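PDB 3H2J: esterase from Xanthomonas oryzae pv. oryzae, which probably hydrolyses carboxylic ester bonds, as expected of a lipase-like alpha/beta hydrolase. Local coordinates for residues Y79-W84 with V119-D124; S143-T148 with A182-R187; Y246-L251 with R311-R316. All coordinates share one frame; numbering follows the deposited sequence.

Interaction 1 of 3, residues Y79-W84 with V119-D124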
loop_
_atom_site.group_PDB
_atom_site.type_symbol
_atom_site.label_atom_id
_atom_site.label_comp_id
_atom_site.label_asym_id
_atom_site.label_seq_id
_atom_site.Cartn_x
_atom_site.Cartn_y
_atom_site.Cartn_z
ATOM N N TYR A 79 10.097 4.394 21.160
ATOM C CA TYR A 79 9.008 4.411 20.193
ATOM C C TYR A 79 8.764 3.106 19.459
ATOM O O TYR A 79 9.687 2.329 19.217
ATOM C CB TYR A 79 9.264 5.474 19.119
ATOM C CG TYR A 79 9.580 6.854 19.635
ATOM C CD1 TYR A 79 8.602 7.635 20.248
ATOM C CD2 TYR A 79 10.864 7.381 19.511
ATOM C CE1 TYR A 79 8.897 8.913 20.728
ATOM C CE2 TYR A 79 11.171 8.653 19.987
ATOM C CZ TYR A 79 10.183 9.412 20.594
ATOM O OH TYR A 79 10.491 10.664 21.077
ATOM N N PRO A 80 7.496 2.844 19.110
ATOM C CA PRO A 80 7.170 1.626 18.371
ATOM C C PRO A 80 7.531 1.989 16.927
ATOM O O PRO A 80 7.489 3.172 16.561
ATOM C CB PRO A 80 5.662 1.488 18.577
ATOM C CG PRO A 80 5.206 2.911 18.689
ATOM C CD PRO A 80 6.269 3.511 19.590
ATOM N N LEU A 81 7.907 0.997 16.122
ATOM C CA LEU A 81 8.275 1.230 14.727
ATOM C C LEU A 81 7.110 0.787 13.848
ATOM O O LEU A 81 6.732 -0.378 13.853
ATOM C CB LEU A 81 9.526 0.427 14.368
ATOM C CG LEU A 81 10.073 0.576 12.945
ATOM C CD1 LEU A 81 10.534 2.010 12.725
ATOM C CD2 LEU A 81 11.232 -0.392 12.736
ATOM N N LEU A 82 6.539 1.719 13.099
ATOM C CA LEU A 82 5.406 1.392 12.243
ATOM C C LEU A 82 5.750 1.430 10.766
ATOM O O LEU A 82 6.012 2.496 10.209
ATOM C CB LEU A 82 4.249 2.361 12.513
ATOM C CG LEU A 82 3.055 2.299 11.551
ATOM C CD1 LEU A 82 2.305 0.991 11.733
ATOM C CD2 LEU A 82 2.132 3.475 11.820
ATOM N N GLY A 83 5.747 0.256 10.138
ATOM C CA GLY A 83 6.020 0.169 8.716
ATOM C C GLY A 83 4.745 0.548 7.981
ATOM O O GLY A 83 3.667 0.051 8.314
ATOM N N TRP A 84 4.860 1.424 6.988
ATOM C CA TRP A 84 3.692 1.889 6.235
ATOM C C TRP A 84 3.740 1.586 4.743
ATOM O O TRP A 84 4.795 1.675 4.116
ATOM C CB TRP A 84 3.527 3.397 6.422
ATOM C CG TRP A 84 2.419 3.991 5.592
ATOM C CD1 TRP A 84 2.543 4.662 4.410
ATOM C CD2 TRP A 84 1.018 3.962 5.895
ATOM N NE1 TRP A 84 1.303 5.060 3.958
ATOM C CE2 TRP A 84 0.350 4.642 4.853
ATOM C CE3 TRP A 84 0.265 3.427 6.951
ATOM C CZ2 TRP A 84 -1.042 4.804 4.833
ATOM C CZ3 TRP A 84 -1.123 3.587 6.931
ATOM C CH2 TRP A 84 -1.759 4.271 5.879
ATOM N N VAL A 119 7.011 6.080 15.256
ATOM C CA VAL A 119 8.056 6.318 14.270
ATOM C C VAL A 119 7.443 5.638 13.045
ATOM O O VAL A 119 7.070 4.465 13.109
ATOM C CB VAL A 119 9.380 5.609 14.650
ATOM C CG1 VAL A 119 10.366 5.664 13.481
ATOM C CG2 VAL A 119 9.988 6.269 15.874
ATOM N N VAL A 120 7.302 6.372 11.947
ATOM C CA VAL A 120 6.710 5.805 10.742
ATOM C C VAL A 120 7.747 5.655 9.636
ATOM O O VAL A 120 8.511 6.576 9.363
ATOM C CB VAL A 120 5.545 6.688 10.212
ATOM C CG1 VAL A 120 4.862 6.004 9.027
ATOM C CG2 VAL A 120 4.533 6.942 11.320
ATOM N N VAL A 121 7.775 4.479 9.018
ATOM C CA VAL A 121 8.693 4.210 7.922
ATOM C C VAL A 121 7.912 3.652 6.743
ATOM O O VAL A 121 7.127 2.721 6.894
ATOM C CB VAL A 121 9.789 3.195 8.315
ATOM C CG1 VAL A 121 9.159 1.918 8.840
ATOM C CG2 VAL A 121 10.669 2.889 7.104
ATOM N N GLY A 122 8.124 4.240 5.572
ATOM C CA GLY A 122 7.445 3.776 4.380
ATOM C C GLY A 122 8.399 3.741 3.204
ATOM O O GLY A 122 9.188 4.661 3.020
ATOM N N SER A 123 8.349 2.668 2.424
ATOM C CA SER A 123 9.195 2.541 1.246
ATOM C C SER A 123 8.413 3.118 0.073
ATOM O O SER A 123 7.188 3.041 0.051
ATOM C CB SER A 123 9.507 1.070 0.973
ATOM O OG SER A 123 10.099 0.901 -0.298
ATOM N N ASP A 124 9.106 3.717 -0.890
ATOM C CA ASP A 124 8.410 4.249 -2.058
ATOM C C ASP A 124 8.112 3.090 -3.003
ATOM O O ASP A 124 7.348 3.236 -3.956
ATOM C CB ASP A 124 9.264 5.302 -2.772
ATOM C CG ASP A 124 9.276 6.631 -2.042
ATOM O OD1 ASP A 124 8.183 7.109 -1.669
ATOM O OD2 ASP A 124 10.369 7.204 -1.847
HETATM O O HOH W 1 5.018 3.070 1.734
HETATM O O HOH W 2 6.496 0.358 2.688
#
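Val-119 packs its two methyls against the start of segment 79-84, and the contact is tightest there. CG2, beside the backbone N, presses on Tyr-79 CB at 3.4 Å. CG1, anti to that N (chi1 170°), meets Leu-81 CD1 at 3.7 Å. The same Leu-81 methyl also reaches Val-121 CG1, which stands between its own backbone N and carbonyl carbon. Leu-81, Val-119 and Val-121 share one face of the sheet, on which helix 141-161 packs. On the other side Leu-82 and Val-120 touch more lightly, while Trp-84 lays only its CB against Val-120 CG1; its indole leads away, to strand 169-175 and the probable nucleophile elbow beyond it.

Backbone bonds tie the strands in parallel register, Leu-81 beside Val-119 and Leu-82 beside Val-120. Val-119 N to Pro-80 O is the longest of the four at 3.2 Å. Leu-82 N to Val-119 O is shorter, 2.8 Å, and nearly straight at the hydrogen (165°). Val-121 N then bonds to Leu-82 O, and Trp-84 N to Val-121 O.

Past Trp-84 the direct pairing lapses. Trp-84 O lies 4.1 Å from Ser-123 N, and two waters bridge the strands: both donate to Trp-84 O, one donating as well to Ser-123 O and the other accepting from Ser-123 N at 3.0 Å. Ser-123 OG turns to Tyr-51 OH.

Consecutive parallel strands joined through helices 96-102 and 108-114 make a beta-alpha-beta crossover, placed within the central sheet of the alpha/beta-hydrolase fold. The chemistry implies a division of labour: buried methyls pack along the directly bonded part and probably keep water from it, and where Trp-84 O and Ser-123 N stand too far apart for a direct bond, water links the backbones instead.

Interaction 2 of 3, residues S143-T148 with A182-R187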
loop_
_atom_site.group_PDB
_atom_site.type_symbol
_atom_site.label_atom_id
_atom_site.label_comp_id
_atom_site.label_asym_id
_atom_site.label_seq_id
_atom_site.Cartn_x
_atom_site.Cartn_y
_atom_site.Cartn_z
ATOM N N SER A 143 7.902 -8.490 -3.467
ATOM C CA SER A 143 8.733 -7.287 -3.488
ATOM C C SER A 143 8.105 -6.132 -2.720
ATOM O O SER A 143 8.795 -5.186 -2.343
ATOM C CB SER A 143 9.059 -6.872 -4.933
ATOM O OG SER A 143 7.896 -6.642 -5.706
ATOM N N GLU A 144 6.796 -6.192 -2.494
ATOM C CA GLU A 144 6.151 -5.151 -1.710
ATOM C C GLU A 144 6.680 -5.359 -0.299
ATOM O O GLU A 144 7.030 -4.411 0.407
ATOM C CB GLU A 144 4.635 -5.314 -1.723
ATOM C CG GLU A 144 3.953 -4.684 -2.928
ATOM C CD GLU A 144 2.460 -4.889 -2.906
ATOM O OE1 GLU A 144 1.756 -4.255 -3.717
ATOM O OE2 GLU A 144 1.993 -5.695 -2.076
ATOM N N ALA A 145 6.749 -6.626 0.087
ATOM C CA ALA A 145 7.234 -7.011 1.400
ATOM C C ALA A 145 8.732 -6.764 1.534
ATOM O O ALA A 145 9.181 -6.179 2.521
ATOM C CB ALA A 145 6.924 -8.482 1.653
ATOM N N SER A 146 9.505 -7.206 0.549
ATOM C CA SER A 146 10.955 -7.030 0.610
ATOM C C SER A 146 11.354 -5.555 0.666
ATOM O O SER A 146 12.238 -5.175 1.429
ATOM C CB SER A 146 11.638 -7.733 -0.580
ATOM O OG SER A 146 11.290 -7.160 -1.827
ATOM N N ALA A 147 10.691 -4.722 -0.133
ATOM C CA ALA A 147 10.998 -3.298 -0.146
ATOM C C ALA A 147 10.649 -2.656 1.199
ATOM O O ALA A 147 11.370 -1.784 1.683
ATOM C CB ALA A 147 10.236 -2.611 -1.268
ATOM N N THR A 148 9.544 -3.094 1.800
ATOM C CA THR A 148 9.109 -2.550 3.082
ATOM C C THR A 148 10.048 -2.985 4.208
ATOM O O THR A 148 10.481 -2.166 5.027
ATOM C CB THR A 148 7.659 -2.996 3.401
ATOM O OG1 THR A 148 6.775 -2.493 2.390
ATOM C CG2 THR A 148 7.218 -2.471 4.764
ATOM N N ALA A 182 0.959 -4.125 3.320
ATOM C CA ALA A 182 1.039 -4.268 4.771
ATOM C C ALA A 182 0.838 -5.734 5.147
ATOM O O ALA A 182 1.607 -6.287 5.928
ATOM C CB ALA A 182 -0.017 -3.395 5.460
ATOM N N MET A 183 -0.193 -6.361 4.583
ATOM C CA MET A 183 -0.475 -7.765 4.869
ATOM C C MET A 183 0.603 -8.682 4.296
ATOM O O MET A 183 0.986 -9.670 4.920
ATOM C CB MET A 183 -1.842 -8.172 4.309
ATOM C CG MET A 183 -2.276 -9.561 4.761
ATOM S SD MET A 183 -3.927 -10.027 4.202
ATOM C CE MET A 183 -4.940 -9.197 5.416
ATOM N N ALA A 184 1.082 -8.359 3.101
ATOM C CA ALA A 184 2.133 -9.156 2.477
ATOM C C ALA A 184 3.368 -9.125 3.382
ATOM O O ALA A 184 4.011 -10.150 3.606
ATOM C CB ALA A 184 2.472 -8.599 1.100
ATOM N N THR A 185 3.678 -7.943 3.908
ATOM C CA THR A 185 4.831 -7.768 4.789
ATOM C C THR A 185 4.621 -8.533 6.092
ATOM O O THR A 185 5.546 -9.167 6.603
ATOM C CB THR A 185 5.067 -6.274 5.109
ATOM O OG1 THR A 185 5.204 -5.542 3.883
ATOM C CG2 THR A 185 6.333 -6.097 5.937
ATOM N N GLN A 186 3.402 -8.465 6.628
ATOM C CA GLN A 186 3.067 -9.180 7.851
ATOM C C GLN A 186 3.302 -10.674 7.643
ATOM O O GLN A 186 3.960 -11.326 8.459
ATOM C CB GLN A 186 1.599 -8.952 8.237
ATOM C CG GLN A 186 1.170 -9.745 9.478
ATOM C CD GLN A 186 -0.316 -9.632 9.781
ATOM O OE1 GLN A 186 -1.046 -8.899 9.114
ATOM N NE2 GLN A 186 -0.770 -10.360 10.797
ATOM N N ARG A 187 2.763 -11.220 6.553
ATOM C CA ARG A 187 2.926 -12.648 6.273
ATOM C C ARG A 187 4.396 -13.057 6.200
ATOM O O ARG A 187 4.798 -14.065 6.787
ATOM C CB ARG A 187 2.227 -13.033 4.965
ATOM C CG ARG A 187 2.226 -14.543 4.701
ATOM C CD ARG A 187 1.583 -14.891 3.369
ATOM N NE ARG A 187 2.281 -14.264 2.250
ATOM C CZ ARG A 187 1.894 -14.349 0.981
ATOM N NH1 ARG A 187 0.806 -15.045 0.665
ATOM N NH2 ARG A 187 2.589 -13.737 0.031
#
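Ala-145 and Thr-185 bring the two helices together: their CA atoms are 4.2 Å apart, the nearest pair across the contact. The axes of the two short segments approach to 8.0 Å and cross at -76°, so the meeting is close to perpendicular and confined to a few residues, burying 197 Å² in all.

Van der Waals packing comes first. Ala-145 CB rests against Thr-185 CA at 3.8 Å and lies at a similar distance from the Ala-184 carbonyl oxygen, which sets a small methyl directly on the turn of the other helix; its approach to the Ala-184 methyl is looser, CB to CB at 4.5 Å. Small side chains permit this closeness, since Ala-145, Ala-184 and the beta-branched Thr-148 and Thr-185 are all that lie at the crossing point apart from Glu-144, whose carboxylate end brushes the Ala-184 methyl. Thr-148 and Thr-185 also meet through their methyls, CG2 to CG2 at 3.9 Å.

The polar atoms are settled within each helix rather than across the interface. Thr-148 OG1, lying beside its own backbone N (chi1 -62°), donates to Glu-144 O at 2.8 Å. That carbonyl is gripped twice, because Thr-148 N reaches it from the opposite face of its plane. Thr-185 carries its hydroxyl in the same torsion and bonds back to Thr-181 O, one turn earlier. Its OG1 therefore meets the other helix by packing, 3.5 Å from Ala-145 CA and 3.6 Å from Thr-148 CB. Both threonine hydroxyls are thus satisfied although buried.

Around this crossing, Thr-185 and Gln-186 touch Leu-172 of strand 169-175, and Gln-186 further bonds to Ser-202 of strand 198-205. Helix 177-192 therefore lies on the central sheet and, along one flank, receives helix 141-161, with Ser-141, at its start, touching Ala-184 and Arg-187.

Interaction 3 of 3, residues Y246-L251 with R311-R316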
loop_
_atom_site.group_PDB
_atom_site.type_symbol
_atom_site.label_atom_id
_atom_site.label_comp_id
_atom_site.label_asym_id
_atom_site.label_seq_id
_atom_site.Cartn_x
_atom_site.Cartn_y
_atom_site.Cartn_z
ATOM N N TYR A 246 6.328 -11.365 -14.216
ATOM C CA TYR A 246 6.270 -12.767 -14.620
ATOM C C TYR A 246 6.512 -13.060 -16.103
ATOM O O TYR A 246 6.813 -14.196 -16.467
ATOM C CB TYR A 246 4.931 -13.372 -14.182
ATOM C CG TYR A 246 4.728 -13.326 -12.684
ATOM C CD1 TYR A 246 3.920 -12.355 -12.097
ATOM C CD2 TYR A 246 5.375 -14.235 -11.850
ATOM C CE1 TYR A 246 3.757 -12.291 -10.708
ATOM C CE2 TYR A 246 5.225 -14.178 -10.460
ATOM C CZ TYR A 246 4.413 -13.205 -9.896
ATOM O OH TYR A 246 4.259 -13.155 -8.526
ATOM N N LYS A 247 6.370 -12.042 -16.948
ATOM C CA LYS A 247 6.595 -12.176 -18.386
ATOM C C LYS A 247 5.867 -13.363 -18.999
ATOM O O LYS A 247 6.397 -14.053 -19.875
ATOM C CB LYS A 247 8.099 -12.282 -18.652
ATOM C CG LYS A 247 8.855 -11.015 -18.277
ATOM C CD LYS A 247 10.358 -11.184 -18.384
ATOM C CE LYS A 247 11.054 -9.828 -18.400
ATOM N NZ LYS A 247 10.614 -8.949 -17.286
ATOM N N ASN A 248 4.634 -13.579 -18.560
ATOM C CA ASN A 248 3.851 -14.704 -19.043
ATOM C C ASN A 248 2.477 -14.326 -19.583
ATOM O O ASN A 248 1.676 -15.205 -19.902
ATOM C CB ASN A 248 3.694 -15.719 -17.907
ATOM C CG ASN A 248 2.888 -15.168 -16.742
ATOM O OD1 ASN A 248 2.896 -13.969 -16.485
ATOM N ND2 ASN A 248 2.198 -16.048 -16.026
ATOM N N ILE A 249 2.203 -13.029 -19.705
ATOM C CA ILE A 249 0.901 -12.582 -20.192
ATOM C C ILE A 249 0.822 -12.331 -21.694
ATOM O O ILE A 249 -0.112 -12.795 -22.346
ATOM C CB ILE A 249 0.434 -11.291 -19.468
ATOM C CG1 ILE A 249 0.333 -11.537 -17.962
ATOM C CG2 ILE A 249 -0.929 -10.847 -19.993
ATOM C CD1 ILE A 249 1.665 -11.564 -17.266
ATOM N N TYR A 250 1.789 -11.601 -22.244
ATOM C CA TYR A 250 1.774 -11.303 -23.676
ATOM C C TYR A 250 3.162 -11.065 -24.262
ATOM O O TYR A 250 4.110 -10.779 -23.535
ATOM C CB TYR A 250 0.894 -10.073 -23.946
ATOM C CG TYR A 250 1.292 -8.813 -23.193
ATOM C CD1 TYR A 250 2.439 -8.091 -23.539
ATOM C CD2 TYR A 250 0.509 -8.334 -22.137
ATOM C CE1 TYR A 250 2.795 -6.923 -22.855
ATOM C CE2 TYR A 250 0.854 -7.171 -21.448
ATOM C CZ TYR A 250 1.994 -6.469 -21.811
ATOM O OH TYR A 250 2.324 -5.316 -21.128
ATOM N N LEU A 251 3.270 -11.197 -25.582
ATOM C CA LEU A 251 4.532 -10.962 -26.274
ATOM C C LEU A 251 4.576 -9.483 -26.632
ATOM O O LEU A 251 5.644 -8.889 -26.749
ATOM C CB LEU A 251 4.637 -11.828 -27.533
ATOM C CG LEU A 251 4.774 -13.333 -27.273
ATOM C CD1 LEU A 251 4.960 -14.062 -28.592
ATOM C CD2 LEU A 251 5.960 -13.593 -26.354
ATOM N N ARG A 311 -4.531 -14.044 -14.617
ATOM C CA ARG A 311 -5.271 -14.571 -13.491
ATOM C C ARG A 311 -4.343 -15.369 -12.567
ATOM O O ARG A 311 -4.415 -15.252 -11.345
ATOM C CB ARG A 311 -6.401 -15.453 -13.996
ATOM C CG ARG A 311 -7.238 -16.000 -12.898
ATOM C CD ARG A 311 -8.671 -16.052 -13.327
ATOM N NE ARG A 311 -9.465 -16.728 -12.323
ATOM C CZ ARG A 311 -10.629 -17.300 -12.575
ATOM N NH1 ARG A 311 -11.121 -17.263 -13.806
ATOM N NH2 ARG A 311 -11.278 -17.923 -11.606
ATOM N N GLN A 312 -3.471 -16.177 -13.156
ATOM C CA GLN A 312 -2.529 -16.967 -12.372
ATOM C C GLN A 312 -1.591 -16.045 -11.590
ATOM O O GLN A 312 -1.220 -16.337 -10.451
ATOM C CB GLN A 312 -1.714 -17.875 -13.295
ATOM C CG GLN A 312 -2.563 -18.860 -14.066
ATOM C CD GLN A 312 -2.187 -20.295 -13.784
ATOM O OE1 GLN A 312 -1.143 -20.776 -14.226
ATOM N NE2 GLN A 312 -3.036 -20.990 -13.031
ATOM N N ASP A 313 -1.210 -14.929 -12.203
ATOM C CA ASP A 313 -0.313 -13.983 -11.540
ATOM C C ASP A 313 -1.009 -13.317 -10.354
ATOM O O ASP A 313 -0.386 -13.029 -9.326
ATOM C CB ASP A 313 0.174 -12.922 -12.533
ATOM C CG ASP A 313 1.061 -13.502 -13.620
ATOM O OD1 ASP A 313 1.569 -14.627 -13.439
ATOM O OD2 ASP A 313 1.267 -12.828 -14.655
ATOM N N LEU A 314 -2.306 -13.071 -10.496
ATOM C CA LEU A 314 -3.066 -12.464 -9.417
ATOM C C LEU A 314 -3.210 -13.477 -8.293
ATOM O O LEU A 314 -3.105 -13.134 -7.116
ATOM C CB LEU A 314 -4.455 -12.048 -9.900
ATOM C CG LEU A 314 -4.533 -10.917 -10.923
ATOM C CD1 LEU A 314 -5.993 -10.715 -11.323
ATOM C CD2 LEU A 314 -3.951 -9.639 -10.328
ATOM N N ALA A 315 -3.443 -14.729 -8.664
ATOM C CA ALA A 315 -3.608 -15.796 -7.684
ATOM C C ALA A 315 -2.350 -15.961 -6.831
ATOM O O ALA A 315 -2.438 -16.186 -5.623
ATOM C CB ALA A 315 -3.943 -17.111 -8.396
ATOM N N ARG A 316 -1.182 -15.851 -7.457
ATOM C CA ARG A 316 0.075 -15.991 -6.723
ATOM C C ARG A 316 0.226 -14.859 -5.722
ATOM O O ARG A 316 0.997 -14.957 -4.768
ATOM C CB ARG A 316 1.275 -15.982 -7.676
ATOM C CG ARG A 316 1.340 -17.168 -8.628
ATOM C CD ARG A 316 2.634 -17.147 -9.432
ATOM N NE ARG A 316 2.590 -18.066 -10.565
ATOM C CZ ARG A 316 3.593 -18.259 -11.416
ATOM N NH1 ARG A 316 4.735 -17.597 -11.268
ATOM N NH2 ARG A 316 3.453 -19.109 -12.427
#
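Asp-313 is the centre of this surface contact, meeting Tyr-246 and Asn-248 of segment 246-251, while Arg-316 follows one turn later and also reaches Tyr-246.

Arg-311, at the start of its segment, is engaged outside the contact, in a salt bridge with Glu-212. At Asp-313 the carboxylate, whose CG lies beside the backbone N and anti to the carbonyl carbon, swings toward segment 246-251. Its CG lies 3.4 Å from Tyr-246 CD1, with ring and carboxylate planes only 24° apart. Asn-248 ND2 donates to Asp-313 OD1 at 3.0 Å, on the syn side of that oxygen, with an angle of 148° at the hydrogen. The amide oxygen faces the second carboxylate oxygen, Asn-248 OD1 to Asp-313 OD2 at 2.7 Å. Ile-249 CD1 is modelled beside the same OD2, but so close that the details of this approach are doubtful. The backbone O of Asp-313 is held by Asn-317.

Leu-314 turns away to helix 211-217, and Arg-316 then comes back to the tyrosine. Extended from CG to NE, its chain carries NH1 to 3.5 Å from Tyr-246 CD2, on the same side of the ring plane as the Asp-313 carboxylate. The guanidinium stands steeply to the ring, the planes being 82° apart. The phenol OH takes its own bond with Asn-317 just beyond the segment, so the ring is touched along its length and held at its end.

Lys-247 leaves helical geometry with positive phi, ending helix 231-246 just after Tyr-246, so the contact joins a helix terminus and its exit loop to helix 309-316. Both belong to a largely helical insertion between strands 198-205 and 328-332, consistent with the cap or lid that many alpha/beta hydrolases carry there.

Along the chain the three contacts come in series. Interactions 1 and 2 lie in the alpha/beta core, their centres 12 Å apart, and they touch: Ser-123 CB packs on Ala-147 O at 3.5 Å, where strand 119-123 and the next helix, 141-161, meet. Interaction 1 stitches neighbouring strands of the central sheet, and interaction 2 crosses two helices beside it. Interaction 3 belongs to the helical insertion, its centre 31 Å from that of interaction 1 on the opposite side of the chain's centre, and 20 Å from that of interaction 2, with nearest atoms about 5 Å apart. The core contacts thus join sheet and helices, while interaction 3 ties together parts of a more exposed, probably cap-like region.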